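Local coordinates for molinate hydrolase (Gulosibacter molinativorax, PDB 4UB9), which hydrolyses the thiocarbamate pesticide molinate and is a zinc-binding member of the amidohydrolase family, at residues Ala309-Glu314 with Val359-Ala364; Val328-Ile333 with Met405-Glu410. All blocks are in the same frame, centred on the assembly; numbering follows the deposited sequence.

Contact 1. Residues Ala309-Glu314 with Val359-Ala364; sequences APIPEE and VRMIKA
R360 reaches from helix 353-363 to the loop that leads into helix 313-322, and its side chain makes every hydrogen bond across this contact. From CB, which points toward the loop, CG lies anti to the carbonyl carbon and CD continues the extended run; the chain then bends at chi3 (50°), turning the guanidinium end-on to the backbone of I311. NH1 donates to I311 O at 2.8 Å, in the carbonyl plane and on a lone pair, while NH2 donates to the same I311 O at 2.9 Å, nearly along the C=O axis. I311 O thus takes two bonds, lies within 4° of the guanidinium plane and sits 3.2 Å from R360 CZ. P312 follows at the N-cap position, so the grip falls immediately before a helix of the TIM-barrel-type amidohydrolase domain. NH2 also forms a weak salt bridge with E313 OE1 at 3.4 Å; the carboxylate, brought round by a bend at chi2, is turned 64° from the guanidinium. On the inner side, I311 CD1 lies 4.2 Å from M361 SD. I311 also rests on L286 and L289 of helix 286-294, and its backbone N is hydrogen-bonded to N357 OD1, one turn before M361 on helix 353-363.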
loop_
_atom_site.group_PDB
_atom_site.type_symbol
_atom_site.label_atom_id
_atom_site.label_comp_id
_atom_site.label_asym_id
_atom_site.label_seq_id
_atom_site.Cartn_x
_atom_site.Cartn_y
_atom_site.Cartn_z
ATOM N N ALA A 309 -1.363 23.958 -16.715
ATOM C CA ALA A 309 -0.757 24.746 -17.774
ATOM C C ALA A 309 -1.736 25.836 -18.175
ATOM O O ALA A 309 -2.934 25.619 -18.192
ATOM C CB ALA A 309 -0.416 23.859 -18.954
ATOM N N PRO A 310 -1.239 27.046 -18.404
ATOM C CA PRO A 310 -2.152 28.172 -18.669
ATOM C C PRO A 310 -2.848 28.098 -20.013
ATOM O O PRO A 310 -2.263 27.737 -21.007
ATOM C CB PRO A 310 -1.243 29.403 -18.590
ATOM C CG PRO A 310 0.108 28.899 -18.928
ATOM C CD PRO A 310 0.186 27.447 -18.461
ATOM N N ILE A 311 -4.114 28.466 -20.015
ATOM C CA ILE A 311 -4.902 28.433 -21.215
ATOM C C ILE A 311 -4.376 29.486 -22.207
ATOM O O ILE A 311 -4.262 30.629 -21.853
ATOM C CB ILE A 311 -6.369 28.714 -20.940
ATOM C CG1 ILE A 311 -6.955 27.603 -20.089
ATOM C CG2 ILE A 311 -7.124 28.802 -22.254
ATOM C CD1 ILE A 311 -8.411 27.812 -19.734
ATOM N N PRO A 312 -4.041 29.086 -23.437
ATOM C CA PRO A 312 -3.564 30.061 -24.410
ATOM C C PRO A 312 -4.645 30.984 -24.891
ATOM O O PRO A 312 -5.847 30.651 -24.902
ATOM C CB PRO A 312 -3.084 29.212 -25.585
ATOM C CG PRO A 312 -3.157 27.779 -25.132
ATOM C CD PRO A 312 -4.146 27.735 -24.003
ATOM N N GLU A 313 -4.197 32.146 -25.318
ATOM C CA GLU A 313 -5.075 33.205 -25.798
ATOM C C GLU A 313 -5.970 32.707 -26.918
ATOM O O GLU A 313 -7.160 32.971 -26.952
ATOM C CB GLU A 313 -4.220 34.402 -26.216
ATOM C CG GLU A 313 -4.905 35.738 -25.995
ATOM C CD GLU A 313 -5.494 35.923 -24.587
ATOM O OE1 GLU A 313 -4.744 35.886 -23.587
ATOM O OE2 GLU A 313 -6.719 36.150 -24.476
ATOM N N GLU A 314 -5.390 31.942 -27.822
ATOM C CA GLU A 314 -6.101 31.418 -28.985
ATOM C C GLU A 314 -7.343 30.602 -28.590
ATOM O O GLU A 314 -8.373 30.642 -29.250
ATOM C CB GLU A 314 -5.109 30.570 -29.802
ATOM C CG GLU A 314 -5.710 29.920 -31.021
ATOM C CD GLU A 314 -5.029 28.651 -31.543
ATOM O OE1 GLU A 314 -3.803 28.710 -31.785
ATOM O OE2 GLU A 314 -5.740 27.616 -31.767
ATOM N N VAL A 359 -9.544 33.390 -13.561
ATOM C CA VAL A 359 -9.506 34.839 -13.566
ATOM C C VAL A 359 -9.563 35.390 -14.990
ATOM O O VAL A 359 -10.309 36.327 -15.277
ATOM C CB VAL A 359 -8.223 35.365 -12.883
ATOM C CG1 VAL A 359 -8.042 36.868 -13.157
ATOM C CG2 VAL A 359 -8.274 35.151 -11.388
ATOM N N ARG A 360 -8.724 34.826 -15.852
ATOM C CA ARG A 360 -8.639 35.263 -17.250
ATOM C C ARG A 360 -9.913 34.954 -18.022
ATOM O O ARG A 360 -10.326 35.733 -18.887
ATOM C CB ARG A 360 -7.445 34.659 -17.933
ATOM C CG ARG A 360 -6.143 35.198 -17.355
ATOM C CD ARG A 360 -4.930 34.435 -17.872
ATOM N NE ARG A 360 -4.980 34.342 -19.327
ATOM C CZ ARG A 360 -4.706 33.277 -20.060
ATOM N NH1 ARG A 360 -4.349 32.113 -19.525
ATOM N NH2 ARG A 360 -4.824 33.385 -21.351
ATOM N N MET A 361 -10.585 33.870 -17.675
ATOM C CA MET A 361 -11.829 33.567 -18.336
ATOM C C MET A 361 -12.893 34.609 -18.003
ATOM O O MET A 361 -13.714 34.999 -18.843
ATOM C CB MET A 361 -12.315 32.187 -17.953
ATOM C CG MET A 361 -11.372 31.111 -18.404
ATOM S SD MET A 361 -11.732 30.426 -20.033
ATOM C CE MET A 361 -13.187 29.428 -19.628
ATOM N N ILE A 362 -12.946 34.962 -16.740
ATOM C CA ILE A 362 -13.921 35.911 -16.251
ATOM C C ILE A 362 -13.658 37.242 -16.936
ATOM O O ILE A 362 -14.568 37.864 -17.449
ATOM C CB ILE A 362 -13.803 36.081 -14.722
ATOM C CG1 ILE A 362 -14.440 34.898 -14.000
ATOM C CG2 ILE A 362 -14.465 37.390 -14.234
ATOM C CD1 ILE A 362 -13.891 34.660 -12.600
ATOM N N LYS A 363 -12.399 37.647 -16.905
ATOM C CA LYS A 363 -11.950 38.907 -17.450
ATOM C C LYS A 363 -12.217 39.024 -18.932
ATOM O O LYS A 363 -12.657 40.048 -19.409
ATOM C CB LYS A 363 -10.449 39.111 -17.182
ATOM C CG LYS A 363 -9.894 40.417 -17.746
ATOM C CD LYS A 363 -10.739 41.637 -17.314
ATOM C CE LYS A 363 -10.999 42.673 -18.419
ATOM N NZ LYS A 363 -10.137 43.878 -18.273
ATOM N N ALA A 364 -12.026 37.948 -19.657
ATOM C CA ALA A 364 -12.331 37.964 -21.091
ATOM C C ALA A 364 -13.825 37.873 -21.390
ATOM O O ALA A 364 -14.233 37.963 -22.527
ATOM C CB ALA A 364 -11.586 36.845 -21.800
#

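Contact 2. Residues Val328-Ile333 with Met405-Glu410; sequences VQPTTI and MQAMVE
A407 CB points from helix 400-410 into the bend of the 328-333 segment, with T332 CG2 at 3.8 Å and P330 CG at 3.9 Å. The segment is the loop that follows strand 326-328 and leads to helix 333-341, a strand-to-helix connection within the TIM-barrel-type amidohydrolase domain. Next to A407, M408 is bent at chi2 and chi3, so that its sulfur and methyl lie along the loop: SD packs on P330 CG at 3.7 Å, the two side chains crossing at about a right angle, and CE reaches V328 CG2 at 3.5 Å. Close by, V328 touches T304 and L368, and its side chain is about 6 Å from that of the zinc ligand H302. Farther out the contact turns polar at the start of helix 333-341. T332 is the N-cap, its OG1 bonded to Q335 N and to E392, whereas E410 takes the backbone N of I333. Replacing E410 by an alanine would probably leave I333 N without this acceptor and loosen the hold of helix 400-410 on the helix start. Q406 NE2, which also bonds E392, meets E410 OE2 at 3.3 Å from above the carboxylate plane. The other oxygen, E410 OE1, receives I333 N at 2.8 Å through its syn lone pair, at an N-H...O angle of 163°.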
loop_
_atom_site.group_PDB
_atom_site.type_symbol
_atom_site.label_atom_id
_atom_site.label_comp_id
_atom_site.label_asym_id
_atom_site.label_seq_id
_atom_site.Cartn_x
_atom_site.Cartn_y
_atom_site.Cartn_z
ATOM N N VAL A 328 -16.944 25.973 -14.754
ATOM C CA VAL A 328 -15.676 26.043 -14.024
ATOM C C VAL A 328 -15.970 25.836 -12.571
ATOM O O VAL A 328 -17.114 25.991 -12.138
ATOM C CB VAL A 328 -14.951 27.362 -14.194
ATOM C CG1 VAL A 328 -14.700 27.625 -15.665
ATOM C CG2 VAL A 328 -15.764 28.480 -13.603
ATOM N N GLN A 329 -14.956 25.348 -11.868
ATOM C CA GLN A 329 -15.119 24.893 -10.461
ATOM C C GLN A 329 -14.009 25.504 -9.653
ATOM O O GLN A 329 -12.903 24.976 -9.608
ATOM C CB GLN A 329 -15.097 23.384 -10.330
ATOM C CG GLN A 329 -16.349 22.788 -10.942
ATOM C CD GLN A 329 -16.350 21.281 -11.013
ATOM O OE1 GLN A 329 -15.619 20.607 -10.293
ATOM N NE2 GLN A 329 -17.193 20.757 -11.854
ATOM N N PRO A 330 -14.283 26.683 -9.097
ATOM C CA PRO A 330 -13.285 27.398 -8.387
ATOM C C PRO A 330 -13.358 27.147 -6.902
ATOM O O PRO A 330 -14.267 26.534 -6.358
ATOM C CB PRO A 330 -13.670 28.831 -8.673
ATOM C CG PRO A 330 -15.155 28.767 -8.576
ATOM C CD PRO A 330 -15.520 27.477 -9.236
ATOM N N THR A 331 -12.391 27.740 -6.275
ATOM C CA THR A 331 -12.163 27.608 -4.897
ATOM C C THR A 331 -12.008 29.043 -4.353
ATOM O O THR A 331 -11.477 29.914 -5.031
ATOM C CB THR A 331 -10.910 26.767 -4.790
ATOM O OG1 THR A 331 -10.943 26.007 -3.589
ATOM C CG2 THR A 331 -9.727 27.584 -4.945
ATOM N N THR A 332 -12.563 29.312 -3.180
ATOM C CA THR A 332 -12.446 30.640 -2.581
ATOM C C THR A 332 -11.032 30.870 -2.123
ATOM O O THR A 332 -10.232 29.945 -1.975
ATOM C CB THR A 332 -13.352 30.824 -1.367
ATOM O OG1 THR A 332 -12.994 29.895 -0.345
ATOM C CG2 THR A 332 -14.797 30.635 -1.716
ATOM N N ILE A 333 -10.713 32.114 -1.857
ATOM C CA ILE A 333 -9.364 32.454 -1.345
ATOM C C ILE A 333 -9.001 31.678 -0.083
ATOM O O ILE A 333 -7.924 31.127 0.032
ATOM C CB ILE A 333 -9.284 33.967 -1.047
ATOM C CG1 ILE A 333 -9.247 34.730 -2.386
ATOM C CG2 ILE A 333 -8.054 34.304 -0.199
ATOM C CD1 ILE A 333 -9.658 36.188 -2.278
ATOM N N MET A 405 -20.410 31.289 -6.334
ATOM C CA MET A 405 -20.694 32.702 -6.615
ATOM C C MET A 405 -19.767 33.625 -5.880
ATOM O O MET A 405 -19.127 34.495 -6.454
ATOM C CB MET A 405 -22.126 33.014 -6.282
ATOM C CG MET A 405 -23.065 32.549 -7.391
ATOM S SD MET A 405 -24.776 32.990 -7.101
ATOM C CE MET A 405 -25.692 31.910 -8.173
ATOM N N GLN A 406 -19.582 33.347 -4.619
ATOM C CA GLN A 406 -18.608 34.117 -3.812
ATOM C C GLN A 406 -17.208 34.015 -4.392
ATOM O O GLN A 406 -16.531 35.026 -4.582
ATOM C CB GLN A 406 -18.629 33.606 -2.346
ATOM C CG GLN A 406 -17.621 34.320 -1.468
ATOM C CD GLN A 406 -17.600 33.782 -0.055
ATOM O OE1 GLN A 406 -18.610 33.327 0.464
ATOM N NE2 GLN A 406 -16.441 33.771 0.532
ATOM N N ALA A 407 -16.763 32.780 -4.697
ATOM C CA ALA A 407 -15.393 32.582 -5.231
ATOM C C ALA A 407 -15.203 33.329 -6.543
ATOM O O ALA A 407 -14.154 33.892 -6.820
ATOM C CB ALA A 407 -15.113 31.126 -5.456
ATOM N N MET A 408 -16.226 33.276 -7.389
ATOM C CA MET A 408 -16.102 33.888 -8.725
ATOM C C MET A 408 -16.002 35.424 -8.590
ATOM O O MET A 408 -15.158 36.046 -9.187
ATOM C CB MET A 408 -17.260 33.441 -9.627
ATOM C CG MET A 408 -17.153 31.969 -10.051
ATOM S SD MET A 408 -15.622 31.582 -10.954
ATOM C CE MET A 408 -16.173 31.847 -12.627
ATOM N N VAL A 409 -16.866 35.983 -7.755
ATOM C CA VAL A 409 -16.872 37.396 -7.482
ATOM C C VAL A 409 -15.545 37.816 -6.883
ATOM O O VAL A 409 -15.005 38.819 -7.292
ATOM C CB VAL A 409 -18.028 37.781 -6.574
ATOM C CG1 VAL A 409 -17.897 39.234 -6.104
ATOM C CG2 VAL A 409 -19.336 37.582 -7.327
ATOM N N GLU A 410 -14.973 37.042 -5.956
ATOM C CA GLU A 410 -13.580 37.324 -5.460
ATOM C C GLU A 410 -12.558 37.431 -6.588
ATOM O O GLU A 410 -11.561 38.103 -6.477
ATOM C CB GLU A 410 -13.050 36.229 -4.512
ATOM C CG GLU A 410 -13.723 36.140 -3.147
ATOM C CD GLU A 410 -13.301 34.908 -2.317
ATOM O OE1 GLU A 410 -12.471 34.081 -2.775
ATOM O OE2 GLU A 410 -13.873 34.757 -1.219
#

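Both contacts secure a segment leading into a helix within the same amidohydrolase domain, and their segments alternate along the chain. Contact 2 is mostly buried, its centre about 15 Å from the centre of the chain; contact 1 is partly buried, its centre about 23 Å from the centre of the chain. The chemistry follows: the deeper one is chiefly apolar with a carboxylate at its edge, the outer one chiefly polar with a small apolar side. The charged groups also work in opposite senses, an arginine donating to a carbonyl in 309-314 and a glutamate accepting from a backbone N-H in 328-333. Helix 353-363 joins them, since I362 CD1 packs on M408 CE at 3.6 Å.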